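Local coordinates for protein aspartate-semialdehyde dehydrogenase (Cryptococcus neoformans var. neoformans JEC21, PDB 5CEF) that catalyses the NADPH-dependent reductive dephosphorylation of 4-phospho-L-aspartate to L-aspartate semialdehyde, the second step toward methionine and threonine, at residues P124-P128 with L129-S133; C158-T161 with G162-P166. All blocks are in the same frame, centred on the assembly; numbering follows the deposited sequence.

Interaction 1: residues P124-P128 with L129-S133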
loop_
_atom_site.group_PDB
_atom_site.type_symbol
_atom_site.label_atom_id
_atom_site.label_comp_id
_atom_site.label_asym_id
_atom_site.label_seq_id
_atom_site.Cartn_x
_atom_site.Cartn_y
_atom_site.Cartn_z
ATOM N N PRO A 124 -10.593 -9.566 37.386
ATOM C CA PRO A 124 -11.379 -9.792 36.179
ATOM C C PRO A 124 -10.700 -9.261 34.935
ATOM O O PRO A 124 -9.995 -8.254 34.994
ATOM C CB PRO A 124 -12.659 -8.990 36.421
ATOM C CG PRO A 124 -12.652 -8.618 37.856
ATOM C CD PRO A 124 -11.220 -8.551 38.254
ATOM N N LEU A 125 -10.887 -9.976 33.836
ATOM C CA LEU A 125 -10.422 -9.583 32.527
ATOM C C LEU A 125 -11.666 -9.400 31.679
ATOM O O LEU A 125 -12.286 -10.373 31.245
ATOM C CB LEU A 125 -9.560 -10.682 31.942
ATOM C CG LEU A 125 -9.243 -10.589 30.446
ATOM C CD1 LEU A 125 -8.535 -9.279 30.126
ATOM C CD2 LEU A 125 -8.377 -11.757 30.039
ATOM N N ILE A 126 -12.079 -8.155 31.497
ATOM C CA ILE A 126 -13.404 -7.866 31.004
ATOM C C ILE A 126 -13.404 -7.240 29.619
ATOM O O ILE A 126 -12.741 -6.247 29.367
ATOM C CB ILE A 126 -14.152 -6.974 31.988
ATOM C CG1 ILE A 126 -14.391 -7.745 33.288
ATOM C CG2 ILE A 126 -15.483 -6.541 31.392
ATOM C CD1 ILE A 126 -14.916 -6.917 34.453
ATOM N N VAL A 127 -14.128 -7.870 28.720
ATOM C CA VAL A 127 -14.592 -7.261 27.485
ATOM C C VAL A 127 -15.964 -6.727 27.798
ATOM O O VAL A 127 -16.878 -7.496 28.077
ATOM C CB VAL A 127 -14.716 -8.301 26.357
ATOM C CG1 VAL A 127 -15.387 -7.712 25.117
ATOM C CG2 VAL A 127 -13.329 -8.829 26.049
ATOM N N PRO A 128 -16.109 -5.405 27.791
ATOM C CA PRO A 128 -17.352 -4.795 28.298
ATOM C C PRO A 128 -18.627 -5.265 27.615
ATOM O O PRO A 128 -19.685 -5.216 28.238
ATOM C CB PRO A 128 -17.145 -3.290 28.053
ATOM C CG PRO A 128 -15.970 -3.189 27.103
ATOM C CD PRO A 128 -15.119 -4.385 27.406
ATOM N N LEU A 129 -18.551 -5.710 26.363
ATOM C CA LEU A 129 -19.746 -6.199 25.671
ATOM C C LEU A 129 -19.984 -7.695 25.838
ATOM O O LEU A 129 -20.876 -8.276 25.137
ATOM C CB LEU A 129 -19.726 -5.885 24.160
ATOM C CG LEU A 129 -19.379 -4.442 23.782
ATOM C CD1 LEU A 129 -19.416 -4.277 22.268
ATOM C CD2 LEU A 129 -20.313 -3.467 24.488
ATOM N N VAL A 130 -19.278 -8.297 26.791
ATOM C CA VAL A 130 -19.389 -9.714 26.998
ATOM C C VAL A 130 -19.531 -10.117 28.451
ATOM O O VAL A 130 -20.519 -10.754 28.785
ATOM C CB VAL A 130 -18.180 -10.433 26.425
ATOM C CG1 VAL A 130 -18.216 -11.909 26.772
ATOM C CG2 VAL A 130 -18.128 -10.253 24.921
ATOM N N ASN A 131 -18.561 -9.776 29.310
ATOM C CA ASN A 131 -18.513 -10.355 30.636
ATOM C C ASN A 131 -18.344 -9.385 31.821
ATOM O O ASN A 131 -17.636 -9.700 32.782
ATOM C CB ASN A 131 -17.403 -11.387 30.674
ATOM C CG ASN A 131 -16.022 -10.779 30.463
ATOM O OD1 ASN A 131 -15.869 -9.810 29.714
ATOM N ND2 ASN A 131 -15.025 -11.307 31.157
ATOM N N PRO A 132 -19.019 -8.228 31.790
ATOM C CA PRO A 132 -19.007 -7.378 32.966
ATOM C C PRO A 132 -19.547 -8.025 34.258
ATOM O O PRO A 132 -19.195 -7.587 35.361
ATOM C CB PRO A 132 -19.882 -6.179 32.546
ATOM C CG PRO A 132 -20.751 -6.679 31.447
ATOM C CD PRO A 132 -19.906 -7.688 30.735
ATOM N N SER A 133 -20.353 -9.074 34.143
ATOM C CA SER A 133 -20.772 -9.831 35.320
ATOM C C SER A 133 -19.580 -10.275 36.174
ATOM O O SER A 133 -19.739 -10.570 37.362
ATOM C CB SER A 133 -21.572 -11.072 34.913
ATOM O OG SER A 133 -20.834 -11.864 33.998
#

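Interaction 2: residues C158-T161 with G162-P166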
loop_
_atom_site.group_PDB
_atom_site.type_symbol
_atom_site.label_atom_id
_atom_site.label_comp_id
_atom_site.label_asym_id
_atom_site.label_seq_id
_atom_site.Cartn_x
_atom_site.Cartn_y
_atom_site.Cartn_z
ATOM N N CYS A 158 -7.764 -5.414 21.401
ATOM C CA CYS A 158 -8.732 -5.295 20.314
ATOM C C CYS A 158 -8.947 -6.590 19.530
ATOM O O CYS A 158 -10.078 -6.939 19.192
ATOM C CB CYS A 158 -8.389 -4.111 19.362
ATOM S SG CYS A 158 -7.970 -2.573 20.186
ATOM N N SER A 159 -7.903 -7.349 19.255
ATOM C CA SER A 159 -8.085 -8.540 18.417
ATOM C C SER A 159 -8.849 -9.639 19.187
ATOM O O SER A 159 -9.719 -10.323 18.629
ATOM C CB SER A 159 -6.747 -9.089 17.912
ATOM O OG SER A 159 -5.956 -9.561 18.995
ATOM N N THR A 160 -8.520 -9.793 20.460
ATOM C CA THR A 160 -9.294 -10.664 21.346
ATOM C C THR A 160 -10.759 -10.229 21.372
ATOM O O THR A 160 -11.665 -11.048 21.254
ATOM C CB THR A 160 -8.754 -10.663 22.804
ATOM O OG1 THR A 160 -7.429 -11.199 22.851
ATOM C CG2 THR A 160 -9.625 -11.529 23.701
ATOM N N THR A 161 -10.983 -8.936 21.523
ATOM C CA THR A 161 -12.330 -8.425 21.595
ATOM C C THR A 161 -13.073 -8.700 20.302
ATOM O O THR A 161 -14.221 -9.139 20.318
ATOM C CB THR A 161 -12.336 -6.904 21.857
ATOM O OG1 THR A 161 -11.732 -6.629 23.130
ATOM C CG2 THR A 161 -13.744 -6.366 21.785
ATOM N N GLY A 162 -12.432 -8.466 19.161
ATOM C CA GLY A 162 -13.110 -8.700 17.861
ATOM C C GLY A 162 -13.553 -10.143 17.627
ATOM O O GLY A 162 -14.506 -10.399 16.878
ATOM N N ILE A 163 -12.877 -11.080 18.290
ATOM C CA ILE A 163 -13.249 -12.475 18.226
ATOM C C ILE A 163 -14.288 -12.881 19.282
ATOM O O ILE A 163 -15.311 -13.491 18.951
ATOM C CB ILE A 163 -12.006 -13.348 18.369
ATOM C CG1 ILE A 163 -11.164 -13.181 17.129
ATOM C CG2 ILE A 163 -12.368 -14.813 18.510
ATOM C CD1 ILE A 163 -9.717 -13.475 17.403
ATOM N N VAL A 164 -14.067 -12.518 20.531
ATOM C CA VAL A 164 -14.904 -12.997 21.606
ATOM C C VAL A 164 -16.312 -12.444 21.623
ATOM O O VAL A 164 -17.232 -13.094 22.138
ATOM C CB VAL A 164 -14.218 -12.655 22.918
ATOM C CG1 VAL A 164 -15.164 -12.924 24.029
ATOM C CG2 VAL A 164 -12.984 -13.532 23.053
ATOM N N VAL A 165 -16.500 -11.250 21.068
ATOM C CA VAL A 165 -17.829 -10.701 21.011
ATOM C C VAL A 165 -18.719 -11.618 20.177
ATOM O O VAL A 165 -19.760 -12.036 20.665
ATOM C CB VAL A 165 -17.861 -9.243 20.539
ATOM C CG1 VAL A 165 -19.269 -8.839 20.208
ATOM C CG2 VAL A 165 -17.274 -8.345 21.602
ATOM N N PRO A 166 -18.311 -11.960 18.952
ATOM C CA PRO A 166 -19.155 -12.898 18.213
ATOM C C PRO A 166 -19.311 -14.230 18.909
ATOM O O PRO A 166 -20.404 -14.806 18.898
ATOM C CB PRO A 166 -18.414 -13.066 16.889
ATOM C CG PRO A 166 -17.788 -11.737 16.679
ATOM C CD PRO A 166 -17.369 -11.281 18.056
#

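Interaction 1: residues P124-P128 with L129-S133
With chi1 at 64°, the carboxamide of N131 sits between its own backbone N and carbonyl carbon, turned back across I126, which brings both ends of the amide to the backbone of 125-127. ND2 gives a hydrogen bond to L125 O at 2.9 Å; the N-H points almost straight at the oxygen (169°), which lies in the plane of the amide. The other end accepts: V127 N bonds to N131 OD1 at 2.8 Å, in the carbonyl plane but with a more bent N-H. One side chain thus takes the two backbone groups that flank I126 on the same edge of the extended chain, and this pairing fixes the rotation of the amide about its last torsion. I126 crosses the amide at a slant, CG2 being 3.7 Å from N131 OD1.

The chain returns through a tight turn. V127 O accepts V130 N from above its carbonyl plane at 2.8 Å and N131 N at 3.1 Å, the latter from close to the direction of the C=O bond (164°). The first bond closes a type I beta turn, since P128 and L129 have the backbone angles of that class. Beside it, V127 CG1 and V130 CG2 pack 3.7 Å apart, and the ring atom CD of P132 comes to 3.5 Å from P128 O.

P124 and I126 bond through their backbones to T154 of strand 151-155, on the edge away from N131. Helix 349-362 touches P128 and P132, I223 of helix 212-224 touches V127, V130 and N131, and helix 158-174 lies against both valines.

Interaction 2: residues C158-T161 with G162-P166
T160 and V164 lie side by side and point the same way from the helix, their CG2 methyls 4.0 Å apart; one residue on, T161 and V165 repeat the pairing with CG2 atoms at 4.1 Å. In both threonines OG1 lies beside the backbone N (chi1 -64° and -63°), which leaves the methyl CG2 anti to that N and directed along the helix to its valine. The hydroxyls turn the other way, back to N157: T160 OG1 bonds to N157 OD1 and T161 OG1 to N157 O. Each threonine therefore has an apolar branch facing forward and a polar branch satisfied at the start of the helix. I163 is oriented differently: its ethyl arm folds back over the preceding turn, with CD1 3.4 Å from S159 O, while S159 OG bonds to E212.

The i to i+4 spacing of these pairs matches the backbone bonds. G162 N to C158 O (2.8 Å) and V164 N to T160 O (2.9 Å) are regular helical links, the second nearly straight at 168°; V165 N to T161 O is longer at 3.2 Å. I163 N reaches S159 O at 3.3 Å and also makes a weak bond to T160 O. P166 brings no N-H, and the helix is kinked where that link to the turn before is missing.

Helix 158-174 starts at C158, the predicted acyl-thioester cysteine, whose side chain is about 4 Å from those of H257, the predicted proton acceptor, and N344, a probable NADP(+)-binding residue. A cysteine at the N-terminal end of a helix, close to a histidine, is characteristic of the aspartate-semialdehyde dehydrogenase active site and consistent with the role predicted for C158.

Both contacts are buried, but they belong to different elements: interaction 1 spans 125-126, one of the two outermost strands of the parallel sheet within this chain, and the turn after it, while interaction 2 is the first part of the helix that carries C158. Their centres are about 12 Å apart and they meet directly, V127 CG1 being 4.0 Å from T161 CG2 and V130 CG2 being 3.9 Å from V165 CG2. The valines of the turn therefore rest on the T161-V165 flank of the helix. The chemistry differs: in 124-133 the N131 amide serves one strand edge and V127 O closes the turn; in 158-166 the polar links between the two halves are all backbone helix bonds. I223 of helix 212-224 touches both.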